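Local coordinates for protein beta-Ala-His dipeptidase (Homo sapiens, PDB 3DLJ) that hydrolyses Xaa-His dipeptides, chiefly carnosine and anserine, as a secreted dimeric metallopeptidase that binds two zinc ions per subunit, at residues Q18-H23 with V155-A160; Y108-V113 with M176-S181. One frame throughout, in Å; residues are numbered along the deposited sequence.

Contact 1: Q18-H23 with V155-A160; sequences QYIDLH and VSAFRA
Tyr19 lays one ring face on Ala157 and reaches past it with its hydroxyl end to Ala160. The Ala157 CA hydrogen makes a CH-pi contact, with CA 4.2 Å from the ring centroid and 28° off the normal. The methyl of the same residue meets the inner part of the ring, with Ala157 CB 3.6 Å from Tyr19 CD2. Ala160, one helical turn on, brings its CB obliquely to the far end of the ring, 3.5 Å from Tyr19 CE1. CG of Tyr19 is anti to the backbone N (chi1 -174°), which sends the ring out toward the second helix. The opposite face of this ring carries His23. His23 ND1 sits 3.4 Å above the plane of the Tyr19 ring, over its centre. That imidazole is held by its own bond: His23 ND1 donates to Tyr19 O at 3.0 Å, with the acceptor in the imidazole plane.

The contact joins the N-terminal helix 13-22 to the C-terminal end of helix 141-160, in the alpha/beta catalytic domain of an M20 metallopeptidase. The short helical segments cross at 111°, with their axes 9.9 Å apart at the closest point. Ile20 adds a looser apolar touch, its CG1 4.2 Å from Ala157 CB. Ile20 also packs on helix 464-482, through Thr471 and Lys472.

No direct hydrogen bond links the segments, but a water does. The water oxygen lies in plane at the Tyr19 ring edge, 2.7 Å from Tyr19 OH, and donates to Ser156 OG. That serine hydroxyl also bonds Asn153 O in its own helix.

Contact 2: Y108-V113 with M176-S181; sequences YGHLDV and MEEAGS. With ZN (zinc ion), chain D; ZN (zinc ion), chain C.
The His110 ring has Glu177 over one face and the backbone carbonyl of Asp112 at its edge. Glu177 CB makes a CH-pi contact 3.5 Å from the imidazole centroid. The chain bends at chi2 (-84°) and brings Glu177 OE2 over the same face of the His110 ring, 3.1 Å above the plane and toward the rim. The carboxylate is turned only 24° from the ring. This is packing and not a hydrogen bond, because His110 NE2 binds zinc at 2.0 Å. The other ring nitrogen, His110 ND1, donates close to the ring plane to Asp112 O at 2.9 Å, in a bent bond, and weakly to Asp112 OD1. The bond to Asp112 O helps fix the rotation of this zinc-binding ring.

His110 and Asp112 form the His-X-Asp motif that begins at the last residue of strand 104-110, and Glu177 and Glu178 the Glu-Glu pair, both hallmarks of the M20 dinuclear zinc site. By similarity, Asp112 is an active-site residue and Glu177 the proton acceptor.

The Asp112 carboxylate receives two successive backbone N-H groups. Glu178 N gives the firmer bond, 2.8 Å to the syn lone pair of Asp112 OD2. Glu177 N bonds OD1 weakly. Ser41 OG also bonds OD2. Glu178 crosses His110 at about a right angle, and Glu178 OE1 binds the other zinc ion at 2.1 Å. Glu178 OE2 is farther from that metal and is hydrogen-bonded to Gln114. Asp143 binds both metals, Asp206 the His110 zinc and His456 the other. Tyr108 OH lies 3.3 Å from Glu177 CG and is hydrogen-bonded to Glu174.

Overall arrangement
Contact 2 is buried near the middle of the chain, about 9 Å from its centre. Contact 1 is partly buried and lies about 28 Å out. Their centres are about 27 Å apart, and they do not touch. Helix 141-160 relates them: its start, with Asn144 and Lys145, packs on 108-113, and its last turn and a half supplies one side of contact 1. Contact 1 joins two helices. Contact 2 joins the end of a sheet strand to a loop that follows the neighbouring strand. Contact 1 is mostly apolar, with one bridging water. Contact 2 is polar, built on carboxylates, an imidazole, backbone N-H groups and two zinc ions.

Contact 1: Q18-H23 with V155-A160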
# COMPACT_ATOMS: atom_id res chain seq x y z
N GLN A 18 -12.74 -1.90 -27.55
CA GLN A 18 -12.28 -2.80 -28.60
C GLN A 18 -10.75 -2.80 -28.67
O GLN A 18 -10.15 -3.86 -28.71
CB GLN A 18 -12.83 -2.41 -29.99
CG GLN A 18 -14.34 -2.45 -30.18
CD GLN A 18 -14.80 -1.80 -31.52
OE1 GLN A 18 -14.04 -1.73 -32.52
NE2 GLN A 18 -16.05 -1.34 -31.55
N TYR A 19 -10.15 -1.61 -28.70
CA TYR A 19 -8.68 -1.43 -28.72
C TYR A 19 -8.01 -2.17 -27.55
O TYR A 19 -7.08 -2.96 -27.75
CB TYR A 19 -8.30 0.07 -28.71
CG TYR A 19 -6.82 0.37 -28.86
CD1 TYR A 19 -6.26 0.71 -30.11
CD2 TYR A 19 -5.96 0.28 -27.76
CE1 TYR A 19 -4.87 0.97 -30.24
CE2 TYR A 19 -4.62 0.53 -27.88
CZ TYR A 19 -4.06 0.87 -29.11
OH TYR A 19 -2.70 1.09 -29.14
N ILE A 20 -8.49 -1.92 -26.35
CA ILE A 20 -7.98 -2.57 -25.14
C ILE A 20 -8.03 -4.12 -25.24
O ILE A 20 -7.04 -4.77 -24.94
CB ILE A 20 -8.66 -2.01 -23.84
CG1 ILE A 20 -8.28 -0.53 -23.62
CG2 ILE A 20 -8.26 -2.82 -22.62
CD1 ILE A 20 -9.30 0.32 -22.75
N ASP A 21 -9.15 -4.68 -25.72
CA ASP A 21 -9.25 -6.14 -25.94
C ASP A 21 -8.30 -6.68 -26.99
O ASP A 21 -7.72 -7.74 -26.79
CB ASP A 21 -10.67 -6.59 -26.30
CG ASP A 21 -11.62 -6.59 -25.10
OD1 ASP A 21 -11.22 -6.81 -23.92
OD2 ASP A 21 -12.81 -6.37 -25.38
N LEU A 22 -8.15 -5.97 -28.11
CA LEU A 22 -7.15 -6.33 -29.15
C LEU A 22 -5.68 -6.16 -28.71
O LEU A 22 -4.82 -6.90 -29.20
CB LEU A 22 -7.36 -5.53 -30.43
CG LEU A 22 -8.63 -5.83 -31.27
CD1 LEU A 22 -8.96 -4.69 -32.26
CD2 LEU A 22 -8.50 -7.20 -31.98
N HIS A 23 -5.38 -5.19 -27.86
CA HIS A 23 -3.96 -4.94 -27.48
C HIS A 23 -3.58 -5.51 -26.14
O HIS A 23 -2.52 -5.19 -25.61
CB HIS A 23 -3.63 -3.45 -27.56
CG HIS A 23 -3.63 -2.94 -28.96
ND1 HIS A 23 -4.80 -2.66 -29.65
CD2 HIS A 23 -2.61 -2.72 -29.83
CE1 HIS A 23 -4.50 -2.27 -30.87
NE2 HIS A 23 -3.18 -2.29 -31.01
N VAL A 155 -5.07 5.68 -21.39
CA VAL A 155 -4.71 6.91 -22.10
C VAL A 155 -4.19 6.62 -23.50
O VAL A 155 -4.56 7.30 -24.45
CB VAL A 155 -3.63 7.75 -21.33
CG1 VAL A 155 -3.14 8.89 -22.21
CG2 VAL A 155 -4.19 8.30 -20.04
N SER A 156 -3.35 5.59 -23.61
CA SER A 156 -2.74 5.21 -24.88
C SER A 156 -3.77 4.67 -25.91
O SER A 156 -3.50 4.71 -27.10
CB SER A 156 -1.62 4.20 -24.64
OG SER A 156 -2.14 2.88 -24.60
N ALA A 157 -4.93 4.22 -25.45
CA ALA A 157 -6.03 3.83 -26.34
C ALA A 157 -6.71 5.02 -27.03
O ALA A 157 -6.92 4.97 -28.23
CB ALA A 157 -7.05 2.97 -25.61
N PHE A 158 -7.05 6.07 -26.28
CA PHE A 158 -7.56 7.34 -26.84
C PHE A 158 -6.52 7.99 -27.77
O PHE A 158 -6.86 8.52 -28.81
CB PHE A 158 -7.91 8.35 -25.72
CG PHE A 158 -9.14 8.01 -24.92
CD1 PHE A 158 -9.08 7.12 -23.86
CD2 PHE A 158 -10.36 8.64 -25.19
CE1 PHE A 158 -10.21 6.82 -23.11
CE2 PHE A 158 -11.49 8.33 -24.44
CZ PHE A 158 -11.40 7.42 -23.39
N ARG A 159 -5.26 7.93 -27.38
CA ARG A 159 -4.17 8.51 -28.17
C ARG A 159 -3.94 7.79 -29.52
O ARG A 159 -3.84 8.43 -30.57
CB ARG A 159 -2.88 8.57 -27.33
CG ARG A 159 -2.96 9.49 -26.08
CD ARG A 159 -3.07 11.00 -26.42
NE ARG A 159 -1.91 11.43 -27.20
CZ ARG A 159 -1.94 12.28 -28.21
NH1 ARG A 159 -3.10 12.83 -28.60
NH2 ARG A 159 -0.82 12.57 -28.87
N ALA A 160 -3.83 6.46 -29.47
CA ALA A 160 -3.70 5.64 -30.68
C ALA A 160 -4.88 5.87 -31.65
O ALA A 160 -4.67 5.93 -32.86
CB ALA A 160 -3.60 4.18 -30.31
O HOH W 1 -1.15 1.39 -26.92

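Contact 2: Y108-V113 with M176-S181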
# COMPACT_ATOMS: atom_id res chain seq x y z
N TYR A 108 -1.76 9.58 -9.14
CA TYR A 108 -0.55 9.30 -8.37
C TYR A 108 -0.27 7.79 -8.41
O TYR A 108 -1.18 6.97 -8.18
CB TYR A 108 -0.64 9.78 -6.88
CG TYR A 108 0.41 9.10 -6.03
CD1 TYR A 108 1.71 9.65 -5.88
CD2 TYR A 108 0.16 7.86 -5.45
CE1 TYR A 108 2.69 8.97 -5.14
CE2 TYR A 108 1.13 7.19 -4.71
CZ TYR A 108 2.37 7.73 -4.57
OH TYR A 108 3.29 7.03 -3.84
N GLY A 109 0.97 7.42 -8.71
CA GLY A 109 1.39 6.02 -8.53
C GLY A 109 2.85 5.91 -8.12
O GLY A 109 3.53 6.92 -8.03
N HIS A 110 3.32 4.69 -7.88
CA HIS A 110 4.75 4.48 -7.55
C HIS A 110 5.30 3.28 -8.30
O HIS A 110 4.58 2.30 -8.52
CB HIS A 110 5.01 4.33 -6.03
CG HIS A 110 4.42 3.08 -5.42
ND1 HIS A 110 5.12 1.89 -5.33
CD2 HIS A 110 3.22 2.84 -4.85
CE1 HIS A 110 4.37 0.97 -4.74
NE2 HIS A 110 3.21 1.53 -4.44
N LEU A 111 6.55 3.40 -8.73
CA LEU A 111 7.19 2.34 -9.54
C LEU A 111 8.32 1.60 -8.81
O LEU A 111 8.97 0.74 -9.39
CB LEU A 111 7.62 2.89 -10.90
CG LEU A 111 6.41 3.24 -11.79
CD1 LEU A 111 6.90 3.97 -13.01
CD2 LEU A 111 5.65 1.99 -12.21
N ASP A 112 8.50 1.91 -7.53
CA ASP A 112 9.31 1.07 -6.65
C ASP A 112 8.48 -0.08 -6.07
O ASP A 112 7.26 0.04 -5.89
CB ASP A 112 9.96 1.88 -5.51
CG ASP A 112 8.94 2.51 -4.60
OD1 ASP A 112 7.98 3.15 -5.12
OD2 ASP A 112 9.08 2.36 -3.36
N VAL A 113 9.18 -1.18 -5.77
CA VAL A 113 8.59 -2.41 -5.25
C VAL A 113 9.27 -2.83 -3.91
O VAL A 113 10.41 -2.40 -3.59
CB VAL A 113 8.65 -3.56 -6.31
CG1 VAL A 113 7.82 -3.22 -7.54
CG2 VAL A 113 10.09 -3.83 -6.72
N MET A 176 9.79 5.95 -4.43
CA MET A 176 10.15 5.69 -3.02
C MET A 176 8.98 5.39 -2.08
O MET A 176 9.10 5.62 -0.87
CB MET A 176 10.99 6.85 -2.43
CG MET A 176 12.35 7.06 -3.07
SD MET A 176 13.55 5.74 -2.73
CE MET A 176 13.88 6.06 -0.99
N GLU A 177 7.86 4.91 -2.60
CA GLU A 177 6.66 4.71 -1.78
C GLU A 177 6.84 3.63 -0.71
O GLU A 177 6.36 3.79 0.41
CB GLU A 177 5.47 4.38 -2.66
CG GLU A 177 4.10 4.44 -1.98
CD GLU A 177 3.74 3.17 -1.24
OE1 GLU A 177 2.89 3.25 -0.34
OE2 GLU A 177 4.32 2.09 -1.53
N GLU A 178 7.52 2.55 -1.08
CA GLU A 178 7.82 1.44 -0.16
C GLU A 178 8.88 1.78 0.89
O GLU A 178 9.13 0.99 1.81
CB GLU A 178 8.25 0.20 -0.95
CG GLU A 178 7.27 -0.24 -2.02
CD GLU A 178 5.99 -0.81 -1.46
OE1 GLU A 178 5.14 -1.23 -2.27
OE2 GLU A 178 5.82 -0.89 -0.21
N ALA A 179 9.51 2.93 0.75
CA ALA A 179 10.49 3.42 1.71
C ALA A 179 10.10 4.82 2.22
O ALA A 179 10.94 5.71 2.28
CB ALA A 179 11.87 3.42 1.07
N GLY A 180 8.83 5.00 2.57
CA GLY A 180 8.36 6.23 3.23
C GLY A 180 8.23 7.50 2.39
O GLY A 180 8.15 8.61 2.94
N SER A 181 8.20 7.36 1.06
CA SER A 181 8.08 8.50 0.14
C SER A 181 9.06 9.65 0.43
O SER A 181 8.68 10.83 0.44
CB SER A 181 6.63 9.01 0.08
OG SER A 181 5.76 7.95 -0.30
ZN ZN D . 1.81 0.54 -3.49
ZN ZN C . 3.40 -1.54 -1.21